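Local coordinates for GH86A beta-porphyranase (PDB 4AW7), which hydrolyses the beta-1,4 linkages between galactose and 6-sulfated L-galactose in porphyran, a red-seaweed polysaccharide, in a human gut bacterium, at residues A[96-101]-A[135-140]; A[130-135]-A[179-184]. One frame throughout, in Å; residues are numbered along the deposited sequence.

Contact 1: residues A[96-101]-A[135-140]; sequences GNISVK and ELVPEF. With K (potassium ion), chain G.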
loop_
_atom_site.group_PDB
_atom_site.type_symbol
_atom_site.label_atom_id
_atom_site.label_comp_id
_atom_site.label_asym_id
_atom_site.label_seq_id
_atom_site.Cartn_x
_atom_site.Cartn_y
_atom_site.Cartn_z
ATOM N N GLY A 96 -30.649 16.799 -5.027
ATOM C CA GLY A 96 -30.943 15.462 -5.512
ATOM C C GLY A 96 -29.998 14.389 -4.979
ATOM O O GLY A 96 -29.202 14.611 -4.062
ATOM N N ASN A 97 -30.105 13.202 -5.557
ATOM C CA ASN A 97 -29.299 12.045 -5.189
ATOM C C ASN A 97 -27.811 12.319 -5.462
ATOM O O ASN A 97 -27.448 12.928 -6.470
ATOM C CB ASN A 97 -29.749 10.799 -5.980
ATOM C CG ASN A 97 -28.918 9.563 -5.679
ATOM O OD1 ASN A 97 -29.064 8.953 -4.612
ATOM N ND2 ASN A 97 -28.030 9.184 -6.615
ATOM N N ILE A 98 -26.976 11.862 -4.537
ATOM C CA ILE A 98 -25.522 11.887 -4.730
ATOM C C ILE A 98 -25.054 10.467 -4.987
ATOM O O ILE A 98 -25.194 9.574 -4.158
ATOM C CB ILE A 98 -24.787 12.489 -3.534
ATOM C CG1 ILE A 98 -25.291 13.901 -3.254
ATOM C CG2 ILE A 98 -23.283 12.492 -3.810
ATOM C CD1 ILE A 98 -24.604 14.611 -2.117
ATOM N N SER A 99 -24.453 10.286 -6.147
ATOM C CA SER A 99 -23.779 9.041 -6.469
ATOM C C SER A 99 -22.290 9.176 -6.196
ATOM O O SER A 99 -21.746 10.286 -6.181
ATOM C CB SER A 99 -23.961 8.708 -7.927
ATOM O OG SER A 99 -25.292 8.318 -8.229
ATOM N N VAL A 100 -21.647 8.029 -6.009
ATOM C CA VAL A 100 -20.239 7.960 -5.636
ATOM C C VAL A 100 -19.433 7.245 -6.711
ATOM O O VAL A 100 -19.754 6.097 -7.066
ATOM C CB VAL A 100 -20.059 7.217 -4.310
ATOM C CG1 VAL A 100 -18.596 7.116 -3.970
ATOM C CG2 VAL A 100 -20.818 7.891 -3.181
ATOM N N LYS A 101 -18.414 7.909 -7.260
ATOM C CA LYS A 101 -17.506 7.301 -8.210
ATOM C C LYS A 101 -16.238 6.899 -7.469
ATOM O O LYS A 101 -15.637 7.702 -6.730
ATOM C CB LYS A 101 -17.146 8.233 -9.347
ATOM C CG LYS A 101 -16.385 7.562 -10.492
ATOM C CD LYS A 101 -16.054 8.556 -11.614
ATOM C CE LYS A 101 -15.196 7.976 -12.692
ATOM N NZ LYS A 101 -16.038 7.358 -13.695
ATOM N N GLU A 135 -23.819 16.070 -7.970
ATOM C CA GLU A 135 -24.505 14.824 -8.294
ATOM C C GLU A 135 -23.609 13.601 -8.198
ATOM O O GLU A 135 -24.110 12.494 -8.016
ATOM C CB GLU A 135 -25.155 14.859 -9.684
ATOM C CG GLU A 135 -24.287 14.971 -10.884
ATOM C CD GLU A 135 -25.060 15.195 -12.194
ATOM O OE1 GLU A 135 -26.303 15.397 -12.155
ATOM O OE2 GLU A 135 -24.396 15.173 -13.274
ATOM N N LEU A 136 -22.297 13.807 -8.309
ATOM C CA LEU A 136 -21.338 12.711 -8.307
ATOM C C LEU A 136 -20.137 13.194 -7.486
ATOM O O LEU A 136 -19.597 14.288 -7.793
ATOM C CB LEU A 136 -20.895 12.405 -9.745
ATOM C CG LEU A 136 -20.074 11.119 -9.944
ATOM C CD1 LEU A 136 -20.840 9.852 -9.598
ATOM C CD2 LEU A 136 -19.533 11.116 -11.350
ATOM N N VAL A 137 -19.741 12.395 -6.507
ATOM C CA VAL A 137 -18.595 12.706 -5.668
ATOM C C VAL A 137 -17.578 11.576 -5.693
ATOM O O VAL A 137 -17.929 10.427 -5.917
ATOM C CB VAL A 137 -19.048 12.970 -4.223
ATOM C CG1 VAL A 137 -20.032 14.177 -4.178
ATOM C CG2 VAL A 137 -19.642 11.756 -3.552
ATOM N N PRO A 138 -16.298 11.868 -5.434
ATOM C CA PRO A 138 -15.330 10.770 -5.270
ATOM C C PRO A 138 -15.563 9.990 -4.016
ATOM O O PRO A 138 -15.959 10.533 -2.973
ATOM C CB PRO A 138 -13.992 11.508 -5.176
ATOM C CG PRO A 138 -14.359 12.852 -4.565
ATOM C CD PRO A 138 -15.699 13.190 -5.218
ATOM N N GLU A 139 -15.264 8.697 -4.066
ATOM C CA GLU A 139 -15.332 7.911 -2.866
ATOM C C GLU A 139 -14.336 8.379 -1.820
ATOM O O GLU A 139 -14.592 8.216 -0.617
ATOM C CB GLU A 139 -15.125 6.410 -3.178
ATOM C CG GLU A 139 -15.277 5.497 -1.981
ATOM C CD GLU A 139 -15.208 4.012 -2.304
ATOM O OE1 GLU A 139 -14.977 3.643 -3.479
ATOM O OE2 GLU A 139 -15.375 3.225 -1.358
ATOM N N PHE A 140 -13.174 8.851 -2.262
ATOM C CA PHE A 140 -12.100 9.289 -1.358
ATOM C C PHE A 140 -11.690 10.698 -1.693
ATOM O O PHE A 140 -11.466 11.046 -2.842
ATOM C CB PHE A 140 -10.861 8.384 -1.470
ATOM C CG PHE A 140 -11.175 6.927 -1.275
ATOM C CD1 PHE A 140 -11.303 6.427 -0.000
ATOM C CD2 PHE A 140 -11.389 6.078 -2.345
ATOM C CE1 PHE A 140 -11.661 5.130 0.211
ATOM C CE2 PHE A 140 -11.717 4.762 -2.145
ATOM C CZ PHE A 140 -11.887 4.298 -0.870
HETATM K K K G . -16.721 13.174 -9.212
HETATM O O HOH W 1 -26.679 11.215 -8.831
#
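Strands 99-101 and 136-138 run parallel with S99 opposite L136, V100 opposite V137 and K101 opposite P138, their short axes 41° apart. The chains are zipped by alternating backbone bonds: S99 N to E135 O, V137 N to S99 O, K101 N to V137 O and E139 N to K101 O. Where the pairing starts, one water donates to both N97 O and E135 O. Branched side chains suit the extended backbone: I98 and V137 are the buried pair, I98 CG2 meeting V137 CG1 at 3.7 Å, while the more exposed V100 lies along E139, its CG1, anti to the backbone N (chi1 178°), 3.6 Å from E139 CB. On the face of S99 and K101, L136 bends CD1 over to 3.7 Å from S99 CB and 4.0 Å from K101 CB. K101 NZ reaches a salt bridge with D51; E139 likewise pairs with R102. P138 is tolerated because its N faces away from 99-101, while its CA makes a C-H...O contact of 3.4 Å with K101 O. L136 O lies at a long 3.4 Å from a potassium ion that Y103 OH also binds. Such parallel pairing is characteristic of the (beta/alpha)8-barrel catalytic domain, whose strand 136-142 leads on to E146, the probable proton donor.

Contact 2: residues A[130-135]-A[179-184]; sequences YYSNSE and HNNPRL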
loop_
_atom_site.group_PDB
_atom_site.type_symbol
_atom_site.label_atom_id
_atom_site.label_comp_id
_atom_site.label_asym_id
_atom_site.label_seq_id
_atom_site.Cartn_x
_atom_site.Cartn_y
_atom_site.Cartn_z
ATOM N N TYR A 130 -19.317 22.198 -1.674
ATOM C CA TYR A 130 -19.004 21.794 -3.021
ATOM C C TYR A 130 -19.513 20.363 -3.256
ATOM O O TYR A 130 -20.261 20.117 -4.206
ATOM C CB TYR A 130 -17.471 21.829 -3.229
ATOM C CG TYR A 130 -17.032 21.314 -4.576
ATOM C CD1 TYR A 130 -17.216 22.067 -5.723
ATOM C CD2 TYR A 130 -16.423 20.057 -4.711
ATOM C CE1 TYR A 130 -16.801 21.596 -6.955
ATOM C CE2 TYR A 130 -16.011 19.607 -5.930
ATOM C CZ TYR A 130 -16.204 20.366 -7.048
ATOM O OH TYR A 130 -15.816 19.934 -8.293
ATOM N N TYR A 131 -19.144 19.416 -2.393
ATOM C CA TYR A 131 -19.524 18.032 -2.624
ATOM C C TYR A 131 -21.008 17.758 -2.371
ATOM O O TYR A 131 -21.616 16.960 -3.085
ATOM C CB TYR A 131 -18.606 17.094 -1.840
ATOM C CG TYR A 131 -17.200 16.967 -2.425
ATOM C CD1 TYR A 131 -17.006 16.604 -3.743
ATOM C CD2 TYR A 131 -16.070 17.198 -1.641
ATOM C CE1 TYR A 131 -15.746 16.465 -4.271
ATOM C CE2 TYR A 131 -14.794 17.045 -2.162
ATOM C CZ TYR A 131 -14.630 16.701 -3.467
ATOM O OH TYR A 131 -13.351 16.548 -3.997
ATOM N N SER A 132 -21.606 18.385 -1.360
ATOM C CA SER A 132 -23.017 18.107 -1.059
ATOM C C SER A 132 -23.953 18.673 -2.110
ATOM O O SER A 132 -25.113 18.235 -2.174
ATOM C CB SER A 132 -23.384 18.561 0.347
ATOM O OG SER A 132 -23.390 19.948 0.418
ATOM N N ASN A 133 -23.472 19.591 -2.936
ATOM C CA ASN A 133 -24.226 20.107 -4.059
ATOM C C ASN A 133 -23.777 19.538 -5.391
ATOM O O ASN A 133 -23.930 20.150 -6.443
ATOM C CB ASN A 133 -24.201 21.648 -4.062
ATOM C CG ASN A 133 -25.014 22.218 -2.927
ATOM O OD1 ASN A 133 -26.241 22.316 -3.028
ATOM N ND2 ASN A 133 -24.347 22.606 -1.853
ATOM N N SER A 134 -23.147 18.358 -5.338
ATOM C CA SER A 134 -22.724 17.666 -6.533
ATOM C C SER A 134 -23.540 16.395 -6.715
ATOM O O SER A 134 -23.828 15.698 -5.771
ATOM C CB SER A 134 -21.239 17.273 -6.421
ATOM O OG SER A 134 -20.367 18.396 -6.358
ATOM N N GLU A 135 -23.819 16.070 -7.970
ATOM C CA GLU A 135 -24.505 14.824 -8.294
ATOM C C GLU A 135 -23.609 13.601 -8.198
ATOM O O GLU A 135 -24.110 12.494 -8.016
ATOM C CB GLU A 135 -25.155 14.859 -9.684
ATOM C CG GLU A 135 -24.287 14.971 -10.884
ATOM C CD GLU A 135 -25.060 15.195 -12.194
ATOM O OE1 GLU A 135 -26.303 15.397 -12.155
ATOM O OE2 GLU A 135 -24.396 15.173 -13.274
ATOM N N HIS A 179 -18.007 15.042 7.479
ATOM C CA HIS A 179 -18.700 14.080 8.335
ATOM C C HIS A 179 -19.950 14.657 8.993
ATOM O O HIS A 179 -20.901 13.915 9.296
ATOM C CB HIS A 179 -17.793 13.492 9.382
ATOM C CG HIS A 179 -16.683 12.672 8.799
ATOM N ND1 HIS A 179 -15.406 12.660 9.324
ATOM C CD2 HIS A 179 -16.658 11.858 7.717
ATOM C CE1 HIS A 179 -14.648 11.851 8.596
ATOM N NE2 HIS A 179 -15.376 11.360 7.607
ATOM N N ASN A 180 -19.965 15.961 9.216
ATOM C CA ASN A 180 -21.146 16.609 9.805
ATOM C C ASN A 180 -22.178 17.021 8.775
ATOM O O ASN A 180 -23.194 17.622 9.139
ATOM C CB ASN A 180 -20.721 17.843 10.632
ATOM C CG ASN A 180 -20.204 17.483 12.011
ATOM O OD1 ASN A 180 -20.635 16.494 12.630
ATOM N ND2 ASN A 180 -19.334 18.352 12.557
ATOM N N ASN A 181 -21.983 16.670 7.505
ATOM C CA ASN A 181 -22.951 16.910 6.439
ATOM C C ASN A 181 -23.655 15.568 6.162
ATOM O O ASN A 181 -23.038 14.632 5.651
ATOM C CB ASN A 181 -22.275 17.468 5.175
ATOM C CG ASN A 181 -23.262 17.818 4.106
ATOM O OD1 ASN A 181 -23.947 16.941 3.561
ATOM N ND2 ASN A 181 -23.315 19.086 3.750
ATOM N N PRO A 182 -24.970 15.446 6.505
ATOM C CA PRO A 182 -25.617 14.122 6.355
ATOM C C PRO A 182 -25.731 13.629 4.907
ATOM O O PRO A 182 -25.897 12.428 4.688
ATOM C CB PRO A 182 -27.016 14.323 6.978
ATOM C CG PRO A 182 -27.186 15.815 7.038
ATOM C CD PRO A 182 -25.847 16.418 7.189
ATOM N N ARG A 183 -25.641 14.520 3.933
ATOM C CA ARG A 183 -25.636 14.104 2.525
ATOM C C ARG A 183 -24.337 13.413 2.106
ATOM O O ARG A 183 -24.317 12.645 1.153
ATOM C CB ARG A 183 -25.908 15.265 1.607
ATOM C CG ARG A 183 -27.363 15.670 1.649
ATOM C CD ARG A 183 -27.632 16.914 0.887
ATOM N NE ARG A 183 -27.273 16.976 -0.534
ATOM C CZ ARG A 183 -27.936 16.370 -1.522
ATOM N NH1 ARG A 183 -28.975 15.581 -1.269
ATOM N NH2 ARG A 183 -27.566 16.577 -2.763
ATOM N N LEU A 184 -23.245 13.716 2.804
ATOM C CA LEU A 184 -21.920 13.132 2.475
ATOM C C LEU A 184 -21.443 12.074 3.448
ATOM O O LEU A 184 -20.683 11.183 3.058
ATOM C CB LEU A 184 -20.887 14.251 2.469
ATOM C CG LEU A 184 -21.140 15.358 1.474
ATOM C CD1 LEU A 184 -20.096 16.470 1.590
ATOM C CD2 LEU A 184 -21.207 14.842 0.040
#
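R183 reaches the C-terminal end of helix 120-132, within the catalytic (beta/alpha)8 barrel, and grips S132 O, a carbonyl of the last turn, side-on with two nitrogens. NE and NH2 both stand 3.0 Å from S132 O, which lies in the guanidinium plane at its edge. The NH2 bond runs nearly straight out from the carbonyl, whereas NE comes in at a C=O...N angle of 143°. A long, flat cation suits this place because a carbonyl at the end of a helix lacks the next turn's N-H, and the positive charge is probably also favoured by the partly negative C-terminal end of the helix. The chain gets there by a bend at chi3 (57°), and NH2 donates to G96 O as well. With an alanine here both donors to S132 O are gone, and the helix-end carbonyl and G96 O would probably be left without these partners and less firmly tied together.

Beside this polar grip, L184 packs its two methyls against the last turn, with CD1 3.8 Å from Y131 CB. S132 is small enough to let the loop come close: its CB meets the N181 amide, 3.4 Å from ND2, while its OG turns back to A128 O within the helix.

Further out, N181 helps shape the loop that presents R183 and L184. Its OD1 takes weak bonds from the backbone N-H groups of both residues, and L184 N also bonds to N181 O. On the helix side, the turn into the next strand is closed by S134 OG, which donates to Y130 O at 2.8 Å.

How the contacts relate
The two contacts lie side by side, with centres about 9 Å apart, and share E135. Along the chain their segments alternate: 96-101, then the continuous run 130-140, then 179-184. Helix 120-132 passes through a short turn straight into strand 136-142, so contact 1 pairs the strand with its parallel neighbour while contact 2 fastens the end of the preceding helix to the loop between helix 160-179 and strand 189-195. R183 reaches from contact 2 to the first segment of contact 1, I98 CG1 packs 3.4 Å from S134 O, and Y131 packs on V137 and P138. Together they join neighbouring parallel strands of the catalytic barrel to the helix end and loop beside them, near substrate-binding K70 and W72.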